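Local structure of carbohydrate-binding protein (6N1B) at residues N137-Q142 against V146-R151; Y202-P207 against E239-D244. The protein probably removes the acetyl group from the N-acetylgalactosamine of the blood group A antigen, and here holds the blood group B trisaccharide. All blocks are in the same frame, centred on the assembly; numbering follows the deposited sequence.

Contact 1 of 2, residues N137-Q142 against V146-R151. With FUC (alpha-L-fucopyranose), chain B.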
loop_
_atom_site.group_PDB
_atom_site.type_symbol
_atom_site.label_atom_id
_atom_site.label_comp_id
_atom_site.label_asym_id
_atom_site.label_seq_id
_atom_site.Cartn_x
_atom_site.Cartn_y
_atom_site.Cartn_z
ATOM N N ASN A 137 6.201 -2.032 7.633
ATOM C CA ASN A 137 6.562 -1.273 8.840
ATOM C C ASN A 137 6.284 -2.095 10.059
ATOM O O ASN A 137 5.178 -2.648 10.175
ATOM C CB ASN A 137 5.803 0.044 8.821
ATOM C CG ASN A 137 6.203 0.955 9.918
ATOM O OD1 ASN A 137 5.970 0.595 11.097
ATOM N ND2 ASN A 137 6.756 2.143 9.616
ATOM N N TRP A 138 7.223 -2.214 10.932
ATOM C CA TRP A 138 7.110 -2.859 12.196
ATOM C C TRP A 138 7.239 -1.827 13.317
ATOM O O TRP A 138 8.207 -1.029 13.285
ATOM C CB TRP A 138 8.189 -3.944 12.434
ATOM C CG TRP A 138 8.359 -4.491 13.810
ATOM C CD1 TRP A 138 7.630 -5.562 14.344
ATOM C CD2 TRP A 138 9.263 -4.048 14.829
ATOM N NE1 TRP A 138 8.089 -5.813 15.616
ATOM C CE2 TRP A 138 9.097 -4.917 15.932
ATOM C CE3 TRP A 138 10.266 -3.097 14.871
ATOM C CZ2 TRP A 138 9.895 -4.850 17.037
ATOM C CZ3 TRP A 138 11.050 -2.965 16.017
ATOM C CH2 TRP A 138 10.847 -3.821 17.107
ATOM N N ALA A 139 6.358 -1.847 14.319
ATOM C CA ALA A 139 6.454 -0.856 15.413
ATOM C C ALA A 139 6.428 -1.577 16.758
ATOM O O ALA A 139 5.632 -2.512 16.967
ATOM C CB ALA A 139 5.259 0.077 15.356
ATOM N N ASP A 140 7.253 -1.092 17.660
ATOM C CA ASP A 140 7.070 -1.250 19.082
ATOM C C ASP A 140 6.146 -0.138 19.545
ATOM O O ASP A 140 6.556 0.996 19.562
ATOM C CB ASP A 140 8.448 -1.131 19.780
ATOM C CG ASP A 140 8.418 -1.238 21.324
ATOM O OD1 ASP A 140 7.298 -1.290 21.853
ATOM O OD2 ASP A 140 9.554 -1.283 21.912
ATOM N N ASP A 141 4.887 -0.470 19.822
ATOM C CA ASP A 141 3.978 0.588 20.128
ATOM C C ASP A 141 4.096 1.165 21.522
ATOM O O ASP A 141 3.379 2.109 21.868
ATOM C CB ASP A 141 2.552 0.132 19.882
ATOM C CG ASP A 141 2.273 -0.165 18.404
ATOM O OD1 ASP A 141 2.175 0.796 17.576
ATOM O OD2 ASP A 141 2.239 -1.390 18.057
ATOM N N GLN A 142 4.941 0.566 22.363
ATOM C CA GLN A 142 5.111 1.099 23.722
ATOM C C GLN A 142 5.862 2.402 23.748
ATOM O O GLN A 142 6.997 2.487 23.229
ATOM C CB GLN A 142 5.842 0.062 24.577
ATOM C CG GLN A 142 5.970 0.467 26.045
ATOM C CD GLN A 142 6.312 -0.648 26.965
ATOM O OE1 GLN A 142 7.176 -0.490 27.789
ATOM N NE2 GLN A 142 5.596 -1.764 26.888
ATOM N N VAL A 146 11.524 0.867 21.620
ATOM C CA VAL A 146 12.598 0.925 20.659
ATOM C C VAL A 146 12.298 1.681 19.345
ATOM O O VAL A 146 13.162 1.872 18.490
ATOM C CB VAL A 146 13.179 -0.481 20.365
ATOM C CG1 VAL A 146 13.653 -1.196 21.623
ATOM C CG2 VAL A 146 12.222 -1.359 19.532
ATOM N N GLY A 147 11.054 2.093 19.144
ATOM C CA GLY A 147 10.642 2.759 17.940
ATOM C C GLY A 147 10.058 1.841 16.894
ATOM O O GLY A 147 9.197 1.035 17.169
ATOM N N ALA A 148 10.529 1.998 15.653
ATOM C CA ALA A 148 9.980 1.240 14.538
ATOM C C ALA A 148 11.050 0.949 13.509
ATOM O O ALA A 148 12.186 1.496 13.554
ATOM C CB ALA A 148 8.851 2.008 13.864
ATOM N N GLU A 149 10.697 0.101 12.546
ATOM C CA GLU A 149 11.581 -0.247 11.477
ATOM C C GLU A 149 10.764 -0.408 10.173
ATOM O O GLU A 149 9.596 -0.784 10.197
ATOM C CB GLU A 149 12.294 -1.590 11.707
ATOM C CG GLU A 149 13.274 -1.568 12.869
ATOM C CD GLU A 149 14.034 -2.853 13.071
ATOM O OE1 GLU A 149 13.867 -3.826 12.297
ATOM O OE2 GLU A 149 14.861 -2.906 13.992
ATOM N N VAL A 150 11.408 -0.110 9.048
ATOM C CA VAL A 150 10.981 -0.644 7.733
ATOM C C VAL A 150 11.754 -1.899 7.479
ATOM O O VAL A 150 12.997 -1.853 7.540
ATOM C CB VAL A 150 11.114 0.414 6.594
ATOM C CG1 VAL A 150 10.780 -0.230 5.270
ATOM C CG2 VAL A 150 10.256 1.629 6.874
ATOM N N ARG A 151 11.061 -3.010 7.293
ATOM C CA ARG A 151 11.647 -4.349 7.075
ATOM C C ARG A 151 11.326 -4.816 5.662
ATOM O O ARG A 151 10.478 -4.271 4.972
ATOM C CB ARG A 151 11.106 -5.279 8.123
ATOM C CG ARG A 151 11.538 -4.909 9.530
ATOM C CD ARG A 151 10.955 -5.797 10.645
ATOM N NE ARG A 151 11.558 -5.445 11.905
ATOM C CZ ARG A 151 11.437 -6.152 13.046
ATOM N NH1 ARG A 151 10.505 -7.079 13.137
ATOM N NH2 ARG A 151 12.303 -5.939 14.024
HETATM C C1 FUC B . -2.953 0.682 16.410
HETATM C C2 FUC B . -1.617 0.425 17.127
HETATM C C3 FUC B . -1.842 0.371 18.654
HETATM C C4 FUC B . -2.806 -0.755 18.976
HETATM C C5 FUC B . -4.123 -0.488 18.265
HETATM C C6 FUC B . -5.215 -1.589 18.407
HETATM O O2 FUC B . -0.706 1.533 16.852
HETATM O O3 FUC B . -0.589 0.067 19.322
HETATM O O4 FUC B . -2.239 -1.989 18.557
HETATM O O5 FUC B . -3.859 -0.353 16.833
HETATM O O HOH W 1 8.631 2.209 20.862
#

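Contact 2 of 2, residues Y202-P207 against E239-D244. With GLA (alpha-D-galactopyranose), chain C.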
loop_
_atom_site.group_PDB
_atom_site.type_symbol
_atom_site.label_atom_id
_atom_site.label_comp_id
_atom_site.label_asym_id
_atom_site.label_seq_id
_atom_site.Cartn_x
_atom_site.Cartn_y
_atom_site.Cartn_z
ATOM N N TYR A 202 6.296 6.352 14.777
ATOM C CA TYR A 202 5.331 6.562 13.746
ATOM C C TYR A 202 5.786 7.543 12.711
ATOM O O TYR A 202 5.010 8.246 12.050
ATOM C CB TYR A 202 3.957 6.950 14.324
ATOM C CG TYR A 202 3.465 5.954 15.379
ATOM C CD1 TYR A 202 3.301 4.572 15.078
ATOM C CD2 TYR A 202 3.100 6.382 16.614
ATOM C CE1 TYR A 202 2.883 3.703 16.023
ATOM C CE2 TYR A 202 2.692 5.475 17.570
ATOM C CZ TYR A 202 2.588 4.146 17.333
ATOM O OH TYR A 202 2.225 3.268 18.318
ATOM N N ASP A 203 7.106 7.563 12.431
ATOM C CA ASP A 203 7.649 8.578 11.515
ATOM C C ASP A 203 8.042 8.067 10.165
ATOM O O ASP A 203 8.596 8.834 9.408
ATOM C CB ASP A 203 8.800 9.355 12.165
ATOM C CG ASP A 203 10.106 8.633 12.380
ATOM O OD1 ASP A 203 10.279 7.477 11.900
ATOM O OD2 ASP A 203 11.045 9.216 12.999
ATOM N N MET A 204 7.627 6.817 9.813
ATOM C CA MET A 204 7.918 6.230 8.505
ATOM C C MET A 204 6.703 5.427 8.001
ATOM O O MET A 204 6.821 4.275 7.614
ATOM C CB MET A 204 9.188 5.274 8.605
ATOM C CG MET A 204 10.298 5.698 9.169
ATOM S SD MET A 204 11.609 4.541 9.195
ATOM C CE MET A 204 11.320 3.404 10.525
ATOM N N LEU A 205 5.488 5.986 8.157
ATOM C CA LEU A 205 4.289 5.271 7.791
ATOM C C LEU A 205 4.119 5.113 6.297
ATOM O O LEU A 205 4.470 5.967 5.486
ATOM C CB LEU A 205 3.037 5.892 8.372
ATOM C CG LEU A 205 2.991 6.116 9.915
ATOM C CD1 LEU A 205 1.665 6.533 10.350
ATOM C CD2 LEU A 205 3.423 4.827 10.649
ATOM N N SER A 206 3.487 3.991 5.944
ATOM C CA SER A 206 3.137 3.730 4.547
ATOM C C SER A 206 4.324 3.921 3.536
ATOM O O SER A 206 4.165 4.648 2.550
ATOM C CB SER A 206 1.924 4.581 4.116
ATOM O OG SER A 206 1.469 4.282 2.808
ATOM N N PRO A 207 5.426 3.243 3.850
ATOM C CA PRO A 207 6.537 3.337 2.840
ATOM C C PRO A 207 6.131 2.906 1.462
ATOM O O PRO A 207 5.410 1.880 1.329
ATOM C CB PRO A 207 7.588 2.371 3.468
ATOM C CG PRO A 207 6.821 1.394 4.243
ATOM C CD PRO A 207 5.717 2.226 4.868
ATOM N N GLU A 239 8.358 12.414 3.716
ATOM C CA GLU A 239 9.805 12.441 3.467
ATOM C C GLU A 239 10.135 11.401 2.454
ATOM O O GLU A 239 9.551 10.280 2.433
ATOM C CB GLU A 239 10.603 12.155 4.721
ATOM C CG GLU A 239 10.478 13.272 5.788
ATOM C CD GLU A 239 11.194 12.961 7.096
ATOM O OE1 GLU A 239 10.923 11.901 7.720
ATOM O OE2 GLU A 239 12.040 13.796 7.450
ATOM N N MET A 240 11.150 11.660 1.610
ATOM C CA MET A 240 11.730 10.672 0.702
ATOM C C MET A 240 13.140 10.339 1.116
ATOM O O MET A 240 13.836 11.128 1.747
ATOM C CB MET A 240 11.654 11.226 -0.766
ATOM C CG MET A 240 12.696 12.306 -1.002
ATOM S SD MET A 240 12.435 13.257 -2.530
ATOM C CE MET A 240 12.500 11.960 -3.694
ATOM N N ARG A 241 13.554 9.116 0.752
ATOM C CA ARG A 241 14.889 8.619 0.918
ATOM C C ARG A 241 15.337 7.924 -0.371
ATOM O O ARG A 241 14.500 7.398 -1.125
ATOM C CB ARG A 241 14.987 7.604 2.059
ATOM C CG ARG A 241 14.639 8.160 3.408
ATOM C CD ARG A 241 14.491 7.013 4.389
ATOM N NE ARG A 241 14.449 7.412 5.839
ATOM C CZ ARG A 241 13.441 7.850 6.465
ATOM N NH1 ARG A 241 12.253 7.955 5.873
ATOM N NH2 ARG A 241 13.471 8.182 7.734
ATOM N N TYR A 242 16.649 7.911 -0.600
ATOM C CA TYR A 242 17.256 7.303 -1.736
ATOM C C TYR A 242 18.103 6.104 -1.331
ATOM O O TYR A 242 18.713 6.050 -0.256
ATOM C CB TYR A 242 18.130 8.319 -2.441
ATOM C CG TYR A 242 17.377 9.503 -3.079
ATOM C CD1 TYR A 242 16.760 9.433 -4.294
ATOM C CD2 TYR A 242 17.330 10.733 -2.417
ATOM C CE1 TYR A 242 16.166 10.481 -4.911
ATOM C CE2 TYR A 242 16.701 11.844 -3.008
ATOM C CZ TYR A 242 16.108 11.698 -4.270
ATOM O OH TYR A 242 15.536 12.784 -4.918
ATOM N N SER A 243 18.232 5.147 -2.262
ATOM C CA SER A 243 19.035 3.955 -2.024
ATOM C C SER A 243 19.586 3.420 -3.377
ATOM O O SER A 243 18.803 3.317 -4.330
ATOM C CB SER A 243 18.246 2.834 -1.374
ATOM O OG SER A 243 19.014 1.637 -1.301
ATOM N N ASP A 244 20.828 3.011 -3.440
ATOM C CA ASP A 244 21.331 2.358 -4.625
ATOM C C ASP A 244 20.724 0.996 -4.917
ATOM O O ASP A 244 20.752 0.516 -6.045
ATOM C CB ASP A 244 22.856 2.330 -4.647
ATOM C CG ASP A 244 23.434 3.674 -5.032
ATOM O OD1 ASP A 244 22.957 4.251 -6.064
ATOM O OD2 ASP A 244 24.353 4.139 -4.345
HETATM C C1 GLA C . -3.077 3.313 12.975
HETATM C C2 GLA C . -2.230 2.456 11.977
HETATM C C3 GLA C . -1.044 1.827 12.726
HETATM C C4 GLA C . -0.191 2.906 13.488
HETATM C C5 GLA C . -1.124 3.833 14.327
HETATM C C6 GLA C . -0.437 5.055 14.786
HETATM O O2 GLA C . -3.133 1.399 11.479
HETATM O O3 GLA C . -0.152 0.888 11.733
HETATM O O4 GLA C . 0.478 3.597 12.501
HETATM O O5 GLA C . -2.227 4.401 13.492
HETATM O O6 GLA C . -1.283 5.908 15.671
HETATM O O HOH W 2 10.097 9.371 7.139
#

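Contact 1 of 2, residues N137-Q142 against V146-R151
N137 to A139 pair with V150 to A148 as neighbouring antiparallel strands of a beta hairpin, their axes 4.7 Å apart at closest approach. W138 and E149 are the hydrogen-bonded pair, with W138 N 2.9 Å from E149 O. Such a hairpin illustrates how the two faces of one sheet can be given different chemistry. On the face of W138 and E149, the guanidinium of R151 lies flat over the indole, its plane only 5° from that of the ring and R151 CZ 3.7 Å from the centre of the five-membered ring, a cation-pi stack. An extended chain beyond CG carries the guanidinium across to the indole. E149 OE1 accepts from R151 NE at 2.8 Å, a salt bridge that meets the guanidinium edge in plane and helps to fix its rotation; OE1 also bonds to T194. Beyond the stack, V146 CG2 touches W138 CH2 at 3.7 Å. The other face is apolar at A139 and A148, whose CB atoms lie 4.3 Å apart.

Where the hairpin turns, D140 N bonds to G147 O, and CG anti to the D140 N (chi1 178°) places OD2 beside V146 N. OD2 takes that N-H at 2.9 Å from above the carboxylate plane, while OD1 accepts from Q142 N in an Asx turn and forms a salt bridge with R115. D141 starts away from the partner strand, and its OD1 accepts from O2 of the bound fucose (3.1 Å). One aspartate thus ties down the turn while the next serves the glycan pocket, and the nearby arginine would probably favour a charged D140.

Contact 2 of 2, residues Y202-P207 against E239-D244
D203 and E239 meet through a water, at the seam between neighbouring blades of what is consistent with a five-bladed beta-propeller. Residues 202-207 form the connection from the last strand of one four-stranded sheet to the first strand, 207-212, of the next, whose third strand carries E239 and R241. The water donates to D203 O at 2.8 Å and to E239 OE1. It accepts from R241 NH1 at 2.9 Å, in plane at the guanidinium edge. Three bonds thus replace a direct one. The turn at the end of the R241 chain (chi4 81°) brings NH1 to the water, and NH2 comes within 4.3 Å of M204 CG. R241 would probably offset the nearby carboxylates of D203 and E239.

In the next shell, N224 binds E239 OE1, S198 binds D203 OD2, and I196 packs on both M204 and R241. L205 is tied to N223 by the backbone and its side chain touches W271 and H272. The same loop contributes two residues to the sugar pocket: L205 CD2 lies 3.7 Å from O4 of the alpha-galactose, and C6 of that sugar sits over the centre of the Y202 ring, 3.8 Å from CD1.

How the contacts relate
Contact 1 lies within one four-stranded sheet, probably a propeller blade, and contact 2 joins the loop leaving that sheet to the next one, a difference their chemistry follows. The first is the larger and mostly buried, built on strand pairing and a cation-pi stack; the second is small and partly buried, with no direct hydrogen bond and a water as mediator. They are adjoining, their centres about 13 Å apart. N137 ND2 reaches M204 O at 2.9 Å, probably a hydrogen bond, and M204 CE packs on the backbone of A148 and E149. D141 OD1 and Y202 OH, 2.6 Å apart, probably bond as well, so one segment from each contact contributes to the same glycan pocket.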